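PDB 3OBB: NAD-dependent L-serine dehydrogenase from Pseudomonas aeruginosa, which catalyses the NAD-dependent oxidation of L-serine and methyl-L-serine, has low activity toward beta-hydroxyisobutyrate, and is possibly involved in serine catabolism. Local coordinates for residues 9-14 with 29-34; 190-195 with 222-227. All blocks are in the same frame, centred on the assembly; numbering follows the deposited sequence.

Contact 1. Residues 9-14 with 29-34; sequences IGLGHM and LNVFDL. With ACT (acetate ion), chain B; EDO (1,2-ethanediol), chain E.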
# COMPACT_ATOMS: atom_id res chain seq x y z
N ILE A 9 10.62 -27.20 -27.02
CA ILE A 9 10.01 -26.04 -27.65
C ILE A 9 10.30 -24.81 -26.78
O ILE A 9 9.92 -24.75 -25.61
CB ILE A 9 8.48 -26.28 -27.92
CG1 ILE A 9 8.29 -27.41 -28.95
CG2 ILE A 9 7.80 -25.04 -28.44
CD1 ILE A 9 7.74 -28.68 -28.36
N GLY A 10 11.02 -23.85 -27.36
CA GLY A 10 11.33 -22.61 -26.67
C GLY A 10 12.78 -22.61 -26.27
O GLY A 10 13.18 -23.32 -25.34
N LEU A 11 13.58 -21.81 -26.99
CA LEU A 11 15.00 -21.68 -26.74
C LEU A 11 15.40 -20.24 -26.37
O LEU A 11 16.37 -19.69 -26.90
CB LEU A 11 15.80 -22.20 -27.94
CG LEU A 11 15.44 -23.56 -28.53
CD1 LEU A 11 16.08 -23.72 -29.92
CD2 LEU A 11 15.85 -24.69 -27.61
N GLY A 12 14.67 -19.64 -25.44
CA GLY A 12 14.98 -18.30 -25.02
C GLY A 12 16.05 -18.36 -23.93
O GLY A 12 16.86 -19.31 -23.87
N HIS A 13 16.03 -17.32 -23.10
CA HIS A 13 16.99 -17.09 -22.02
C HIS A 13 17.20 -18.33 -21.14
O HIS A 13 18.33 -18.68 -20.78
CB HIS A 13 16.43 -15.96 -21.13
CG HIS A 13 17.47 -15.12 -20.48
ND1 HIS A 13 17.38 -14.68 -19.17
CD2 HIS A 13 18.64 -14.61 -20.97
CE1 HIS A 13 18.43 -13.94 -18.88
NE2 HIS A 13 19.21 -13.88 -19.95
N MSE A 14 16.08 -18.97 -20.80
CA MSE A 14 16.08 -20.14 -19.97
C MSE A 14 16.06 -21.43 -20.80
O MSE A 14 16.77 -22.40 -20.48
CB MSE A 14 14.89 -20.08 -19.03
CG MSE A 14 14.87 -18.82 -18.17
SE MSE A 14 16.29 -18.85 -16.87
CE MSE A 14 15.56 -20.21 -15.67
N LEU A 29 17.85 -34.39 -28.90
CA LEU A 29 16.81 -33.37 -28.92
C LEU A 29 16.50 -32.95 -30.33
O LEU A 29 17.40 -32.74 -31.13
CB LEU A 29 17.23 -32.13 -28.11
CG LEU A 29 17.69 -32.09 -26.63
CD1 LEU A 29 17.20 -30.79 -26.01
CD2 LEU A 29 17.26 -33.23 -25.75
N ASN A 30 15.21 -32.82 -30.63
CA ASN A 30 14.73 -31.99 -31.73
C ASN A 30 14.26 -30.70 -31.12
O ASN A 30 13.49 -30.72 -30.17
CB ASN A 30 13.56 -32.64 -32.48
CG ASN A 30 13.83 -34.07 -32.86
OD1 ASN A 30 13.04 -34.97 -32.54
ND2 ASN A 30 14.96 -34.30 -33.53
N VAL A 31 14.72 -29.57 -31.66
CA VAL A 31 14.41 -28.27 -31.04
C VAL A 31 13.64 -27.35 -31.99
O VAL A 31 13.75 -27.46 -33.22
CB VAL A 31 15.69 -27.57 -30.49
CG1 VAL A 31 16.33 -28.42 -29.41
CG2 VAL A 31 16.73 -27.23 -31.60
N PHE A 32 12.82 -26.48 -31.42
CA PHE A 32 12.20 -25.42 -32.19
C PHE A 32 12.06 -24.19 -31.34
O PHE A 32 11.73 -24.25 -30.14
CB PHE A 32 10.83 -25.82 -32.81
CG PHE A 32 10.26 -24.75 -33.72
CD1 PHE A 32 9.25 -23.88 -33.26
CD2 PHE A 32 10.78 -24.56 -34.99
CE1 PHE A 32 8.74 -22.87 -34.09
CE2 PHE A 32 10.29 -23.55 -35.83
CZ PHE A 32 9.27 -22.70 -35.37
N ASP A 33 12.35 -23.07 -31.98
CA ASP A 33 12.12 -21.74 -31.46
C ASP A 33 11.84 -20.80 -32.63
O ASP A 33 12.19 -21.10 -33.77
CB ASP A 33 13.37 -21.26 -30.72
CG ASP A 33 13.12 -19.99 -29.93
OD1 ASP A 33 12.58 -20.08 -28.80
OD2 ASP A 33 13.42 -18.90 -30.48
N LEU A 34 11.21 -19.67 -32.33
CA LEU A 34 10.91 -18.65 -33.34
C LEU A 34 12.13 -17.87 -33.88
O LEU A 34 12.04 -17.22 -34.92
CB LEU A 34 9.91 -17.65 -32.74
CG LEU A 34 8.41 -17.62 -33.02
CD1 LEU A 34 7.78 -18.97 -33.40
CD2 LEU A 34 7.77 -17.03 -31.77
C ACT B . 14.85 -15.26 -16.65
O ACT B . 15.69 -14.64 -15.95
OXT ACT B . 15.01 -15.21 -17.89
CH3 ACT B . 13.71 -16.01 -16.02
C1 EDO E . 14.51 -14.17 -25.48
O1 EDO E . 15.91 -14.30 -25.21
C2 EDO E . 13.69 -14.20 -24.18
O2 EDO E . 13.86 -15.41 -23.42
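The glycine-rich turn of the Rossmann-type GxGxxG motif, entered through I9, G10 and L11, meets the last residue of the next parallel strand, F32, and D33 just beyond it, within the experimentally identified NAD(+)-binding segment. I9 pairs with F32 in a parallel bridge, their CA atoms 5.1 Å apart. Sheet pairing runs out with G10 N donating to F32 O at 2.9 Å, almost straight at hydrogen (172°), and the same oxygen receives a CA-H contact from I9. One residue on, a side chain takes over as acceptor: D33 OD1 lies 2.7 Å from L11 N, whose N-H approaches from above the carboxylate, 40° out of its plane. With its CB already directed at the turn and CG anti to the backbone N (chi1 -170°), D33 brings OD1 to L11 N; OD2 bonds V35 N, so the carboxylate bridges the turn and the chain after the strand. G10 takes backbone angles in a region open chiefly to glycine, and D33 OD1 passes 3.5 Å from G10 CA. The side chains of L11 and D33 pass alongside each other, pointing opposite ways, with L11 CD1 3.7 Å from D33 CB; L11 crosses V31 at about a right angle, CD1 lying 3.9 Å from V31 CB. Farther along, H13 N donates to ethanediol O2 and H13 ND1 to an acetate oxygen, both probably from the crystallisation liquor. Strands 5-9 and 28-32 are neighbours in the sheet; L11 packs on A19 of helix 15-24 and on V39 and L42 of helix 36-44, while I9 lies against helix 53-57.

Contact 2. Residues 190-195 with 222-227; sequences AMALGV and NPWPGV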
# COMPACT_ATOMS: atom_id res chain seq x y z
N ALA A 190 14.82 -0.65 3.19
CA ALA A 190 15.53 -0.70 4.48
C ALA A 190 16.96 -0.19 4.31
O ALA A 190 17.41 0.63 5.11
CB ALA A 190 15.52 -2.12 5.04
N MSE A 191 17.64 -0.63 3.26
CA MSE A 191 19.02 -0.18 2.97
C MSE A 191 19.08 1.34 2.80
O MSE A 191 19.97 2.01 3.35
CB MSE A 191 19.56 -0.85 1.68
CG MSE A 191 19.82 -2.38 1.77
SE MSE A 191 21.23 -2.83 3.04
CE MSE A 191 22.72 -1.81 2.23
N ALA A 192 18.12 1.88 2.08
CA ALA A 192 18.08 3.31 1.78
C ALA A 192 17.77 4.11 3.04
O ALA A 192 18.38 5.14 3.30
CB ALA A 192 17.03 3.59 0.67
N LEU A 193 16.85 3.60 3.85
CA LEU A 193 16.53 4.24 5.13
C LEU A 193 17.79 4.32 6.05
O LEU A 193 18.13 5.39 6.60
CB LEU A 193 15.36 3.52 5.80
CG LEU A 193 14.87 4.02 7.16
CD1 LEU A 193 14.53 5.54 7.13
CD2 LEU A 193 13.70 3.16 7.69
N GLY A 194 18.47 3.18 6.22
CA GLY A 194 19.68 3.14 7.05
C GLY A 194 20.76 4.10 6.56
O GLY A 194 21.29 4.92 7.34
N VAL A 195 21.09 4.01 5.26
CA VAL A 195 22.13 4.86 4.66
C VAL A 195 21.76 6.36 4.76
O VAL A 195 22.63 7.19 4.95
CB VAL A 195 22.41 4.47 3.18
CG1 VAL A 195 23.47 5.41 2.54
CG2 VAL A 195 22.89 3.07 3.11
N ASN A 222 22.05 -8.47 -3.02
CA ASN A 222 21.80 -7.21 -2.32
C ASN A 222 21.53 -6.07 -3.32
O ASN A 222 22.30 -5.91 -4.26
CB ASN A 222 22.98 -6.90 -1.38
CG ASN A 222 22.69 -5.68 -0.49
OD1 ASN A 222 22.55 -4.55 -1.01
ND2 ASN A 222 22.52 -5.92 0.84
N PRO A 223 20.42 -5.32 -3.16
CA PRO A 223 20.10 -4.26 -4.14
C PRO A 223 20.92 -2.96 -4.10
O PRO A 223 20.76 -2.13 -5.00
CB PRO A 223 18.63 -3.95 -3.84
CG PRO A 223 18.52 -4.20 -2.39
CD PRO A 223 19.33 -5.43 -2.15
N TRP A 224 21.80 -2.80 -3.11
CA TRP A 224 22.61 -1.57 -2.94
C TRP A 224 23.96 -1.66 -3.65
O TRP A 224 24.73 -2.58 -3.35
CB TRP A 224 22.86 -1.25 -1.46
CG TRP A 224 23.30 0.18 -1.27
CD1 TRP A 224 24.59 0.65 -1.29
CD2 TRP A 224 22.47 1.32 -1.06
NE1 TRP A 224 24.60 2.01 -1.08
CE2 TRP A 224 23.31 2.45 -0.97
CE3 TRP A 224 21.08 1.51 -1.00
CZ2 TRP A 224 22.81 3.75 -0.79
CZ3 TRP A 224 20.60 2.80 -0.81
CH2 TRP A 224 21.46 3.90 -0.72
N PRO A 225 24.23 -0.75 -4.61
CA PRO A 225 25.45 -0.86 -5.45
C PRO A 225 26.67 -0.94 -4.58
O PRO A 225 26.75 -0.20 -3.59
CB PRO A 225 25.47 0.47 -6.24
CG PRO A 225 23.94 0.75 -6.46
CD PRO A 225 23.39 0.39 -5.03
N GLY A 226 27.58 -1.85 -4.92
CA GLY A 226 28.84 -1.96 -4.15
C GLY A 226 28.78 -2.91 -2.95
O GLY A 226 29.82 -3.32 -2.45
N VAL A 227 27.59 -3.27 -2.49
CA VAL A 227 27.53 -4.19 -1.35
C VAL A 227 28.02 -5.59 -1.73
O VAL A 227 28.97 -6.10 -1.11
CB VAL A 227 26.17 -4.19 -0.63
CG1 VAL A 227 26.12 -5.30 0.45
CG2 VAL A 227 25.98 -2.83 0.05
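M191 and W224 have the nearest CA atoms across the contact, 7.1 Å apart, and no hydrogen bond joins helical residues 190-195 to the irregular segment 222-227; the contact is made by side chains of both segments and by the helix backbone at A192. W224 and M191 share most of it. The indole of W224, its CG anti to the backbone N (chi1 -163°), extends toward the helix. The six-membered ring ends at A192, where W224 CZ3 comes within 3.6 Å of A192 CA. Over one face sits V195 CG2, 4.1 Å from the ring centroid and 17° off the normal, a CH-pi contact; P225 CD lies over the opposite face. V195 CG1 adds a second touch at W224 CZ2. Beside the indole, the selenomethionine M191 bends at chi2 and chi3, which carries its CE methyl back to W224 CB at 3.7 Å and close to V227 CG2, while SE meets N222 ND2 tip to tip at 4.0 Å. The base of W224 is fixed from its own segment: N222 OD1 accepts from W224 N at 2.8 Å, in the carbonyl plane, forming an Asx turn. Q291 touches both M191 and W224, as does A201 of helix 201-209. The arrangement is an aromatic side chain from an interhelical loop wedged against the C-terminal part of long helix 168-196, within the all-helical C-terminal domain of the HIBADH-related family.

From the N terminus, contact 1 comes first: strand 5-9, helix 15-24 and strand 28-32 form a beta-alpha-beta crossover, closed across 14 intervening residues. The chain then completes the nucleotide-binding sheet and enters helix 168-196. Near the end of that helix contact 2 opens, closing after 26 residues that include helices 201-209 and 216-220. The two loops are in series, neither nested nor crossed. The centres of contact 1 and contact 2 are about 38 Å apart, on opposite sides of the chain's centre. Contact 1 joins the turn after strand 5-9 to the end of strand 28-32 in the Rossmann-type domain; contact 2 joins helix 168-196 to the loop after helix 216-220 in the helical C-terminal domain.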